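Local coordinates for protein putative nucleoside-diphosphate-sugar epimerase (Staphylococcus aureus subsp. aureus, PDB 3E48) that is of unknown function but is probably an NAD(P)H-binding protein related to nucleoside-diphosphate-sugar epimerases, at residues D26-G31 with G44-R49. Numbering follows the deposited sequence.
Sequences DHFHIG and GKVSVR
His-29 lies opposite Ser-47, Ile-30 opposite Val-48 and Gly-31 opposite Arg-49 in a parallel beta ladder, held by three backbone hydrogen bonds. Ser-47 N donates to Phe-28 O at 3.0 Å. Ile-30 N donates to Ser-47 O at 2.8 Å. Arg-49 N donates to Ile-30 O at 2.9 Å. The strands lie side by side with a 24° angle between their directions. CA-H...O contacts add to the ladder, among them Gly-31 CA to Arg-49 O at 3.3 Å.

Two waters extend the pairing at its start. One accepts from Phe-28 N and donates to Lys-45 O, linking the first residue of strand 28-32 to the loop before strand 47-50. The other donates to Phe-28 O and is also hydrogen-bonded to Ser-47 OG. Phe-28 O therefore receives both a backbone N-H and a water.

The apolar contacts involve Phe-28, Ile-30, Val-46 and Val-48. Phe-28 and Val-46 run side by side, with ring atom CD1 3.6 Å from Val-46 CG1. Ile-30 CG1 stands between its backbone N and carbonyl carbon (chi1 64°). CD1 continues from it to meet Val-48 CG2 at 3.7 Å, and Val-46 CG2 lies a little farther off.

On the face opposite Ile-30 and Val-48, the His-29 ring approaches Ser-47, its CD2 3.5 Å from Ser-47 CB. His-29 ND1 bonds to Ile-3 O and makes a weak bond to His-27 O. Arg-49 shares this face, and its NH1 bonds to Ala-62 O and Lys-64 O.

The two strands belong to the parallel part of a mixed sheet, consistent with a Rossmann-type fold. Strand 28-32 lies between strands 3-6 and 47-50. Helix 11-22 packs against Phe-28 and Val-46 through Ala-20 and Ile-21, while Met-4 of strand 3-6 touches His-29 and Arg-49.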
loop_
_atom_site.group_PDB
_atom_site.type_symbol
_atom_site.label_atom_id
_atom_site.label_comp_id
_atom_site.label_asym_id
_atom_site.label_seq_id
_atom_site.Cartn_x
_atom_site.Cartn_y
_atom_site.Cartn_z
ATOM N N ASP B 26 -7.811 0.231 -32.962
ATOM C CA ASP B 26 -8.993 -0.589 -33.179
ATOM C C ASP B 26 -9.273 -1.512 -31.997
ATOM O O ASP B 26 -8.415 -1.720 -31.135
ATOM C CB ASP B 26 -8.831 -1.412 -34.464
ATOM C CG ASP B 26 -10.156 -1.894 -35.021
ATOM O OD1 ASP B 26 -11.091 -1.071 -35.128
ATOM O OD2 ASP B 26 -10.262 -3.090 -35.362
ATOM N N HIS B 27 -10.487 -2.054 -31.965
ATOM C CA HIS B 27 -10.911 -2.963 -30.901
ATOM C C HIS B 27 -10.937 -2.228 -29.561
ATOM O O HIS B 27 -10.740 -2.836 -28.506
ATOM C CB HIS B 27 -9.948 -4.149 -30.804
ATOM C CG HIS B 27 -9.596 -4.755 -32.128
ATOM N ND1 HIS B 27 -10.540 -5.290 -32.977
ATOM C CD2 HIS B 27 -8.400 -4.922 -32.741
ATOM C CE1 HIS B 27 -9.940 -5.763 -34.056
ATOM N NE2 HIS B 27 -8.643 -5.552 -33.938
ATOM N N PHE B 28 -11.196 -0.926 -29.612
ATOM C CA PHE B 28 -11.226 -0.098 -28.413
ATOM C C PHE B 28 -12.623 -0.004 -27.812
ATOM O O PHE B 28 -13.577 0.421 -28.472
ATOM C CB PHE B 28 -10.702 1.300 -28.744
ATOM C CG PHE B 28 -10.144 2.038 -27.563
ATOM C CD1 PHE B 28 -10.957 2.851 -26.781
ATOM C CD2 PHE B 28 -8.798 1.920 -27.236
ATOM C CE1 PHE B 28 -10.437 3.542 -25.688
ATOM C CE2 PHE B 28 -8.264 2.603 -26.145
ATOM C CZ PHE B 28 -9.089 3.417 -25.369
ATOM N N HIS B 29 -12.730 -0.398 -26.548
ATOM C CA HIS B 29 -13.998 -0.374 -25.837
ATOM C C HIS B 29 -13.858 0.513 -24.616
ATOM O O HIS B 29 -12.756 0.706 -24.106
ATOM C CB HIS B 29 -14.371 -1.774 -25.350
ATOM C CG HIS B 29 -14.410 -2.811 -26.429
ATOM N ND1 HIS B 29 -13.284 -3.218 -27.112
ATOM C CD2 HIS B 29 -15.436 -3.542 -26.924
ATOM C CE1 HIS B 29 -13.616 -4.155 -27.983
ATOM N NE2 HIS B 29 -14.915 -4.370 -27.888
ATOM N N ILE B 30 -14.976 1.054 -24.147
ATOM C CA ILE B 30 -14.950 1.880 -22.951
ATOM C C ILE B 30 -16.019 1.392 -21.986
ATOM O O ILE B 30 -17.067 0.890 -22.402
ATOM C CB ILE B 30 -15.190 3.383 -23.257
ATOM C CG1 ILE B 30 -16.593 3.591 -23.831
ATOM C CG2 ILE B 30 -14.115 3.893 -24.208
ATOM C CD1 ILE B 30 -16.933 5.048 -24.080
ATOM N N GLY B 31 -15.734 1.529 -20.695
ATOM C CA GLY B 31 -16.668 1.114 -19.664
ATOM C C GLY B 31 -17.008 2.325 -18.821
ATOM O O GLY B 31 -16.150 2.849 -18.113
ATOM N N GLY B 44 -19.494 4.958 -33.000
ATOM C CA GLY B 44 -18.933 4.307 -34.168
ATOM C C GLY B 44 -17.417 4.224 -34.137
ATOM O O GLY B 44 -16.810 3.617 -35.018
ATOM N N LYS B 45 -16.799 4.819 -33.121
ATOM C CA LYS B 45 -15.341 4.807 -33.010
ATOM C C LYS B 45 -14.848 3.916 -31.871
ATOM O O LYS B 45 -13.740 3.385 -31.921
ATOM C CB LYS B 45 -14.831 6.241 -32.845
ATOM C CG LYS B 45 -15.139 7.102 -34.067
ATOM C CD LYS B 45 -14.728 8.542 -33.877
ATOM C CE LYS B 45 -15.127 9.372 -35.091
ATOM N NZ LYS B 45 -16.594 9.271 -35.345
ATOM N N VAL B 46 -15.685 3.752 -30.853
ATOM C CA VAL B 46 -15.371 2.903 -29.711
ATOM C C VAL B 46 -16.663 2.221 -29.295
ATOM O O VAL B 46 -17.747 2.764 -29.504
ATOM C CB VAL B 46 -14.818 3.719 -28.512
ATOM C CG1 VAL B 46 -13.491 4.360 -28.884
ATOM C CG2 VAL B 46 -15.828 4.783 -28.093
ATOM N N SER B 47 -16.553 1.023 -28.733
ATOM C CA SER B 47 -17.731 0.293 -28.285
ATOM C C SER B 47 -17.949 0.669 -26.829
ATOM O O SER B 47 -17.013 0.687 -26.038
ATOM C CB SER B 47 -17.520 -1.214 -28.424
ATOM O OG SER B 47 -17.345 -1.567 -29.789
ATOM N N VAL B 48 -19.196 0.967 -26.492
ATOM C CA VAL B 48 -19.565 1.402 -25.154
ATOM C C VAL B 48 -20.305 0.370 -24.318
ATOM O O VAL B 48 -21.305 -0.196 -24.758
ATOM C CB VAL B 48 -20.460 2.652 -25.244
ATOM C CG1 VAL B 48 -20.777 3.180 -23.854
ATOM C CG2 VAL B 48 -19.776 3.713 -26.099
ATOM N N ARG B 49 -19.812 0.141 -23.105
ATOM C CA ARG B 49 -20.447 -0.783 -22.174
ATOM C C ARG B 49 -20.664 -0.034 -20.864
ATOM O O ARG B 49 -19.880 0.847 -20.513
ATOM C CB ARG B 49 -19.560 -2.009 -21.941
ATOM C CG ARG B 49 -19.434 -2.901 -23.168
ATOM C CD ARG B 49 -18.580 -4.125 -22.897
ATOM N NE ARG B 49 -18.601 -5.044 -24.034
ATOM C CZ ARG B 49 -17.894 -6.165 -24.105
ATOM N NH1 ARG B 49 -17.099 -6.515 -23.102
ATOM N NH2 ARG B 49 -17.986 -6.938 -25.180
HETATM O O HOH W 1 -11.875 1.083 -31.922
HETATM O O HOH W 2 -14.519 -0.853 -30.940
#